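Local coordinates for protein putative peptidase M23 (Pseudomonas aeruginosa PAO1, PDB 2HSI) that binds a zinc ion and is probably a metalloendopeptidase of the M23 family, although its actual function has not been established, at residues V42-E47 against V60-E65; A135-A140 against G211-V216; K194-G199 against S224-L229. All blocks are in the same frame, centred on the assembly; numbering follows the deposited sequence.

Contact 1. Residues V42-E47 against V60-E65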
# COMPACT_ATOMS: atom_id res chain seq x y z
N VAL A 42 8.53 2.89 13.56
CA VAL A 42 8.54 2.76 15.02
C VAL A 42 9.54 1.70 15.48
O VAL A 42 9.45 0.55 15.07
CB VAL A 42 7.12 2.43 15.59
CG1 VAL A 42 7.12 2.47 17.10
CG2 VAL A 42 6.06 3.40 15.05
N ASP A 43 10.49 2.12 16.32
CA ASP A 43 11.42 1.21 17.01
C ASP A 43 10.60 0.28 17.89
O ASP A 43 9.83 0.72 18.74
CB ASP A 43 12.41 2.04 17.85
CG ASP A 43 13.54 1.20 18.50
OD1 ASP A 43 13.44 -0.03 18.60
OD2 ASP A 43 14.54 1.81 18.93
N LEU A 44 10.74 -1.02 17.67
CA LEU A 44 9.97 -2.00 18.45
C LEU A 44 10.62 -2.42 19.78
O LEU A 44 9.98 -3.10 20.58
CB LEU A 44 9.65 -3.24 17.60
CG LEU A 44 8.77 -2.96 16.39
CD1 LEU A 44 8.36 -4.27 15.72
CD2 LEU A 44 7.52 -2.20 16.83
N GLY A 45 11.86 -2.01 20.01
CA GLY A 45 12.63 -2.48 21.18
C GLY A 45 12.84 -3.99 21.15
O GLY A 45 12.71 -4.67 22.18
N GLU A 46 13.11 -4.52 19.96
CA GLU A 46 13.31 -5.95 19.73
C GLU A 46 14.48 -6.15 18.73
O GLU A 46 14.62 -5.37 17.79
CB GLU A 46 12.03 -6.60 19.16
CG GLU A 46 10.80 -6.60 20.09
CD GLU A 46 10.84 -7.66 21.20
OE1 GLU A 46 11.65 -8.62 21.16
OE2 GLU A 46 10.03 -7.55 22.14
N GLU A 47 15.31 -7.17 18.96
CA GLU A 47 16.44 -7.46 18.05
C GLU A 47 16.64 -8.96 17.82
O GLU A 47 17.43 -9.34 16.95
CB GLU A 47 17.75 -6.86 18.59
CG GLU A 47 18.26 -7.50 19.89
CD GLU A 47 19.64 -7.05 20.29
OE1 GLU A 47 20.01 -5.89 20.03
OE2 GLU A 47 20.38 -7.87 20.86
N VAL A 60 0.76 -5.28 11.30
CA VAL A 60 1.63 -4.26 10.73
C VAL A 60 2.94 -4.88 10.22
O VAL A 60 3.45 -5.83 10.81
CB VAL A 60 1.92 -3.17 11.81
CG1 VAL A 60 3.07 -2.27 11.43
CG2 VAL A 60 0.67 -2.36 12.08
N LEU A 61 3.46 -4.33 9.12
CA LEU A 61 4.76 -4.70 8.53
C LEU A 61 5.93 -4.51 9.50
O LEU A 61 6.15 -3.42 10.04
CB LEU A 61 5.02 -3.89 7.25
CG LEU A 61 6.39 -3.90 6.56
CD1 LEU A 61 6.74 -5.30 6.13
CD2 LEU A 61 6.42 -2.96 5.37
N VAL A 62 6.67 -5.59 9.72
CA VAL A 62 7.80 -5.61 10.63
C VAL A 62 9.05 -6.07 9.88
O VAL A 62 9.06 -7.13 9.25
CB VAL A 62 7.53 -6.53 11.86
CG1 VAL A 62 8.77 -6.68 12.73
CG2 VAL A 62 6.36 -6.00 12.71
N VAL A 63 10.10 -5.25 9.91
CA VAL A 63 11.35 -5.55 9.20
C VAL A 63 12.53 -5.18 10.09
O VAL A 63 12.40 -4.37 11.00
CB VAL A 63 11.47 -4.78 7.83
CG1 VAL A 63 10.35 -5.16 6.87
CG2 VAL A 63 11.51 -3.26 8.02
N ARG A 64 13.69 -5.80 9.85
CA ARG A 64 14.93 -5.33 10.45
C ARG A 64 15.40 -4.07 9.72
O ARG A 64 15.36 -4.01 8.49
CB ARG A 64 16.02 -6.40 10.41
CG ARG A 64 15.86 -7.50 11.46
CD ARG A 64 17.14 -8.34 11.52
NE ARG A 64 16.99 -9.54 12.34
CZ ARG A 64 17.15 -9.57 13.66
NH1 ARG A 64 17.45 -8.46 14.34
NH2 ARG A 64 17.00 -10.71 14.32
N GLU A 65 15.82 -3.05 10.47
CA GLU A 65 16.37 -1.84 9.88
C GLU A 65 17.81 -2.12 9.46
O GLU A 65 18.71 -2.20 10.29
CB GLU A 65 16.33 -0.68 10.87
CG GLU A 65 16.77 0.63 10.23
CD GLU A 65 16.71 1.80 11.17
OE1 GLU A 65 17.11 1.66 12.34
OE2 GLU A 65 16.27 2.88 10.74
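Arg64 meets Glu47, and Leu44 meets Val62, through first torsions of one kind: in Arg64 (chi1 -77°) and in Leu44, CG is anti to the carbonyl carbon, beside the backbone N. The Arg64 chain then runs extended from CG to NE, which carries the guanidinium to the backbone of Glu47. There NH1 and NH2 close end-on about a single acceptor. The bond from Arg64 NH1 to Glu47 O is 2.8 Å long, and Arg64 NH2 reaches the same Glu47 O at 3.0 Å. With N-H...O angles of 152° and 138°, the NH1 bond is the straighter of the two. Glu47 O lies in the guanidinium plane, at its edge, whereas both donors stand well above the carbonyl plane and come from one face of it; neither follows a lone pair. This pair places the end of the group on Glu47 O; NH1 also donates to Arg68 O, and that second acceptor restricts its rotation. The Glu47 carboxylate takes no part, because its side chain leads away and OE1 stays 6.7 Å from Arg64 NH1. Further in, the buried pair is purely apolar: CD1 of Leu44 rests against both methyls of Val62, 3.9 Å from CG1 and 4.0 Å from CG2. Around Leu44 the chain turns: Asp43 OD1 accepts from Gly45 N at 2.9 Å, an Asx turn. Asp43 also makes a salt bridge with Arg69.

The two segments are not adjacent in the six-stranded antiparallel sheet of the N-terminal domain. Strand 70-75 lies between strands 39-43 and 58-64, which fits the 8.9 Å separating the CA atoms of Leu44 and Val62. Its Trp70 touches both Val62 and Arg64, and Leu44 reaches on to Leu87 and Val89 of strand 83-90.

Contact 2. Residues A135-A140 against G211-V216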
# COMPACT_ATOMS: atom_id res chain seq x y z
N ALA A 135 -16.64 -5.52 -1.03
CA ALA A 135 -16.23 -6.57 -0.09
C ALA A 135 -14.94 -7.29 -0.51
O ALA A 135 -14.10 -7.61 0.34
CB ALA A 135 -17.35 -7.57 0.12
N GLU A 136 -14.80 -7.55 -1.81
CA GLU A 136 -13.60 -8.21 -2.35
C GLU A 136 -12.37 -7.34 -2.16
O GLU A 136 -11.30 -7.83 -1.76
CB GLU A 136 -13.76 -8.49 -3.85
CG GLU A 136 -14.68 -9.63 -4.19
CD GLU A 136 -14.92 -9.77 -5.68
OE1 GLU A 136 -14.09 -9.29 -6.49
OE2 GLU A 136 -15.96 -10.35 -6.05
N GLN A 137 -12.52 -6.06 -2.47
CA GLN A 137 -11.41 -5.11 -2.35
C GLN A 137 -11.02 -4.85 -0.90
O GLN A 137 -9.83 -4.75 -0.58
CB GLN A 137 -11.75 -3.82 -3.08
CG GLN A 137 -11.68 -3.97 -4.59
CD GLN A 137 -12.18 -2.75 -5.33
OE1 GLN A 137 -11.40 -1.95 -5.81
NE2 GLN A 137 -13.51 -2.62 -5.44
N THR A 138 -12.02 -4.77 -0.02
CA THR A 138 -11.80 -4.61 1.42
C THR A 138 -11.01 -5.81 2.00
O THR A 138 -10.00 -5.62 2.72
CB THR A 138 -13.15 -4.40 2.16
OG1 THR A 138 -13.76 -3.19 1.69
CG2 THR A 138 -12.95 -4.29 3.67
N ALA A 139 -11.43 -7.02 1.64
CA ALA A 139 -10.72 -8.24 2.03
C ALA A 139 -9.28 -8.28 1.53
O ALA A 139 -8.38 -8.68 2.27
CB ALA A 139 -11.47 -9.47 1.56
N ALA A 140 -9.05 -7.84 0.28
CA ALA A 140 -7.70 -7.85 -0.30
C ALA A 140 -6.71 -6.95 0.45
O ALA A 140 -5.58 -7.36 0.74
CB ALA A 140 -7.74 -7.46 -1.75
N GLY A 211 -13.19 -0.07 -12.49
CA GLY A 211 -12.82 -0.74 -13.74
C GLY A 211 -11.86 -1.90 -13.54
O GLY A 211 -11.91 -2.58 -12.50
N LYS A 212 -10.99 -2.13 -14.53
CA LYS A 212 -10.03 -3.23 -14.43
C LYS A 212 -9.02 -2.91 -13.33
O LYS A 212 -8.32 -1.91 -13.38
CB LYS A 212 -9.33 -3.53 -15.76
CG LYS A 212 -10.28 -3.94 -16.89
CD LYS A 212 -9.52 -4.52 -18.07
CE LYS A 212 -10.37 -4.45 -19.34
NZ LYS A 212 -11.72 -5.05 -19.17
N THR A 213 -9.01 -3.77 -12.32
CA THR A 213 -8.32 -3.49 -11.07
C THR A 213 -7.43 -4.66 -10.76
O THR A 213 -7.84 -5.80 -10.93
CB THR A 213 -9.33 -3.26 -9.92
OG1 THR A 213 -10.21 -2.19 -10.27
CG2 THR A 213 -8.62 -2.91 -8.59
N VAL A 214 -6.20 -4.37 -10.33
CA VAL A 214 -5.26 -5.40 -9.91
C VAL A 214 -4.60 -5.04 -8.56
O VAL A 214 -4.19 -3.91 -8.36
CB VAL A 214 -4.20 -5.72 -11.03
CG1 VAL A 214 -3.41 -4.46 -11.47
CG2 VAL A 214 -3.26 -6.85 -10.60
N PHE A 215 -4.57 -6.00 -7.64
CA PHE A 215 -3.90 -5.84 -6.35
C PHE A 215 -2.65 -6.72 -6.31
O PHE A 215 -2.72 -7.91 -6.60
CB PHE A 215 -4.79 -6.32 -5.20
CG PHE A 215 -5.93 -5.39 -4.84
CD1 PHE A 215 -6.00 -4.85 -3.57
CD2 PHE A 215 -6.97 -5.14 -5.73
CE1 PHE A 215 -7.07 -4.04 -3.20
CE2 PHE A 215 -8.03 -4.32 -5.37
CZ PHE A 215 -8.08 -3.77 -4.11
N VAL A 216 -1.52 -6.12 -5.92
CA VAL A 216 -0.25 -6.82 -5.74
C VAL A 216 0.21 -6.78 -4.27
O VAL A 216 0.43 -5.70 -3.70
CB VAL A 216 0.87 -6.23 -6.64
CG1 VAL A 216 2.18 -6.97 -6.43
CG2 VAL A 216 0.47 -6.29 -8.11
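Gln137 meets Phe215 along most of its length, and its side chain can be followed outward from helix 127-141. CB comes first, 3.8 Å from CZ of Phe215. Next, CG makes the closest approach of this pair, 3.6 Å to Phe215 CZ, with Phe215 CE2 only slightly farther off. The chain is extended beyond CG, so the amide is carried past the ring toward strand 213-219. The amide plane stands 83° from the ring plane, which excludes a parallel amide-ring stack. At the tip, OE1 is 4.0 Å from CG2 of Thr213, a van der Waals distance; its polar partner is Asn210, which donates to it from ND2. NE2 in turn donates to the carbonyl of Glu133, one turn back in the helix, so both ends of the amide are held and its flip is fixed.

One helical turn after Gln137, Ala140 directs its methyl at the strand. Its CB lies over one face of the Phe215 ring, 4.0 Å from the centroid and 27° off the normal, a CH-pi contact. The nearest ring atom is CD1, at 3.6 Å from Ala140 CB. Thr213, two residues before Phe215 and likewise facing the helix, has its hydroxyl engaged within its own segment: OG1 donates to Gly211 O at 2.8 Å.

The helix therefore lies against a face of the curled antiparallel sheet of the M23 domain, its short segment running nearly parallel to strand 213-216 (18°) at 10.4 Å between axes. Tyr141 brings a second ring to Phe215. Leu203 of strand 199-207 and Met225 of strand 222-229, from the two strands flanking 213-219, also touch Phe215.

Contact 3. Residues K194-G199 against S224-L229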
# COMPACT_ATOMS: atom_id res chain seq x y z
N LYS A 194 4.18 -1.01 -14.31
CA LYS A 194 5.16 -1.93 -13.74
C LYS A 194 5.03 -2.07 -12.22
O LYS A 194 4.70 -1.11 -11.54
CB LYS A 194 6.58 -1.54 -14.16
CG LYS A 194 6.83 -1.70 -15.67
CD LYS A 194 7.91 -0.76 -16.17
CE LYS A 194 7.37 0.65 -16.39
NZ LYS A 194 8.42 1.61 -16.81
N ALA A 195 5.26 -3.29 -11.72
CA ALA A 195 5.24 -3.55 -10.27
C ALA A 195 6.28 -2.69 -9.55
O ALA A 195 7.47 -2.74 -9.89
CB ALA A 195 5.49 -5.02 -9.99
N PRO A 196 5.83 -1.86 -8.59
CA PRO A 196 6.73 -0.99 -7.81
C PRO A 196 7.72 -1.75 -6.92
O PRO A 196 8.79 -1.22 -6.60
CB PRO A 196 5.76 -0.18 -6.94
CG PRO A 196 4.43 -0.27 -7.62
CD PRO A 196 4.42 -1.66 -8.22
N ALA A 197 7.32 -2.96 -6.52
CA ALA A 197 8.16 -3.94 -5.81
C ALA A 197 7.67 -5.31 -6.22
O ALA A 197 6.59 -5.41 -6.82
CB ALA A 197 8.00 -3.78 -4.29
N ALA A 198 8.41 -6.36 -5.87
CA ALA A 198 7.94 -7.73 -6.15
C ALA A 198 6.69 -8.04 -5.34
O ALA A 198 6.43 -7.41 -4.32
CB ALA A 198 9.03 -8.75 -5.86
N GLY A 199 5.91 -9.00 -5.80
CA GLY A 199 4.70 -9.38 -5.07
C GLY A 199 3.84 -10.39 -5.77
O GLY A 199 4.11 -10.77 -6.91
N SER A 224 0.08 -2.80 -3.23
CA SER A 224 -0.24 -1.84 -4.30
C SER A 224 -1.54 -2.24 -5.00
O SER A 224 -1.79 -3.43 -5.25
CB SER A 224 0.87 -1.74 -5.34
OG SER A 224 2.00 -1.06 -4.82
N MET A 225 -2.36 -1.25 -5.30
CA MET A 225 -3.56 -1.46 -6.10
C MET A 225 -3.49 -0.53 -7.30
O MET A 225 -3.04 0.62 -7.18
CB MET A 225 -4.82 -1.22 -5.26
CG MET A 225 -6.16 -1.36 -6.02
SD MET A 225 -6.61 0.13 -6.96
CE MET A 225 -8.34 0.29 -6.51
N PHE A 226 -3.93 -1.03 -8.46
CA PHE A 226 -4.03 -0.23 -9.69
C PHE A 226 -5.38 -0.44 -10.31
O PHE A 226 -5.81 -1.58 -10.46
CB PHE A 226 -2.95 -0.62 -10.69
CG PHE A 226 -1.57 -0.49 -10.16
CD1 PHE A 226 -0.90 0.72 -10.24
CD2 PHE A 226 -0.94 -1.57 -9.54
CE1 PHE A 226 0.37 0.85 -9.73
CE2 PHE A 226 0.33 -1.43 -9.02
CZ PHE A 226 0.99 -0.23 -9.12
N CYS A 227 -6.05 0.64 -10.70
CA CYS A 227 -7.38 0.53 -11.28
C CYS A 227 -7.53 1.35 -12.57
O CYS A 227 -6.62 2.08 -12.96
CB CYS A 227 -8.45 0.87 -10.25
SG CYS A 227 -8.33 2.54 -9.60
N HIS A 228 -8.70 1.19 -13.21
CA HIS A 228 -9.03 1.76 -14.53
C HIS A 228 -8.14 1.26 -15.68
O HIS A 228 -8.01 1.94 -16.68
CB HIS A 228 -9.04 3.31 -14.52
CG HIS A 228 -9.82 3.91 -13.40
ND1 HIS A 228 -11.19 3.79 -13.30
CD2 HIS A 228 -9.43 4.64 -12.33
CE1 HIS A 228 -11.61 4.43 -12.22
NE2 HIS A 228 -10.56 4.95 -11.61
N LEU A 229 -7.56 0.07 -15.55
CA LEU A 229 -6.64 -0.45 -16.58
C LEU A 229 -7.39 -0.77 -17.88
O LEU A 229 -8.55 -1.13 -17.84
CB LEU A 229 -5.90 -1.70 -16.10
CG LEU A 229 -4.64 -1.49 -15.24
CD1 LEU A 229 -4.97 -0.86 -13.91
CD2 LEU A 229 -3.91 -2.80 -15.01
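The curled antiparallel sheet of the M23 peptidase domain, which carries the zinc ligands His261 on strand 260-266 and Asp184 on strand 183-185, here meets the loop that leads into it from the three-stranded sheet. Pro196, in this loop between strands 192-194 and 199-207, packs against Phe226 and Ser224 of strand 222-229. The two contacted residues are two apart on the strand, and both side chains leave it toward the loop, as expected for residues on one face of a strand.

Pro196 and Phe226 approach from opposite directions. The proline presents CG and CD to the far end of the phenyl ring: Pro196 CG and Pro196 CD are each 3.8 Å from Phe226 CZ. Pro196 CG lies near the ring plane, at its edge, so this is an edge contact and cannot be counted as CH-pi packing over a face. In Phe226, CG is anti to the carbonyl carbon (chi1 -57°), an orientation that sends CZ out to the proline. Trp262 of strand 260-266 stacks on the ring, and the same Trp262 also touches Pro196. Pro157 and Met260 add further apolar contacts to Phe226.

This buried cluster lies near the metal site: the Phe226 side chain is about 7 Å from that of His261, about 9 Å from that of Asp184 and about 10 Å from the zinc ion itself. Phe226 is not a ligand and sits outside the first shell.

Ser224 gives the contact its polar end, although its hydroxyl is hydrogen-bonded to residues outside the two segments, namely His218 NE2 and Trp262 NE1. Toward the loop, Ser224 OG makes only van der Waals contact, 3.8 Å from CG of Pro196.

How the contacts relate
Contact 1 closes before the other two open, and it belongs to the N-terminal domain and its six-stranded sheet. Its centre lies about 28 Å from that of contact 2 and about 25 Å from that of contact 3, across the centre of the chain, with no touch. Contacts 2 and 3 are intertwined: their segments alternate along the chain, their centres are about 11 Å apart, and strands 213-219 and 222-229 are antiparallel neighbours in one sheet. Backbone pairs Val216 N to Ser224 O and Val214 N to Phe226 O, each 2.8 Å, probably hydrogen-bond them. Helix 127-141 and loop 194-199 thus pack on the two strands of a single hairpin near the zinc site.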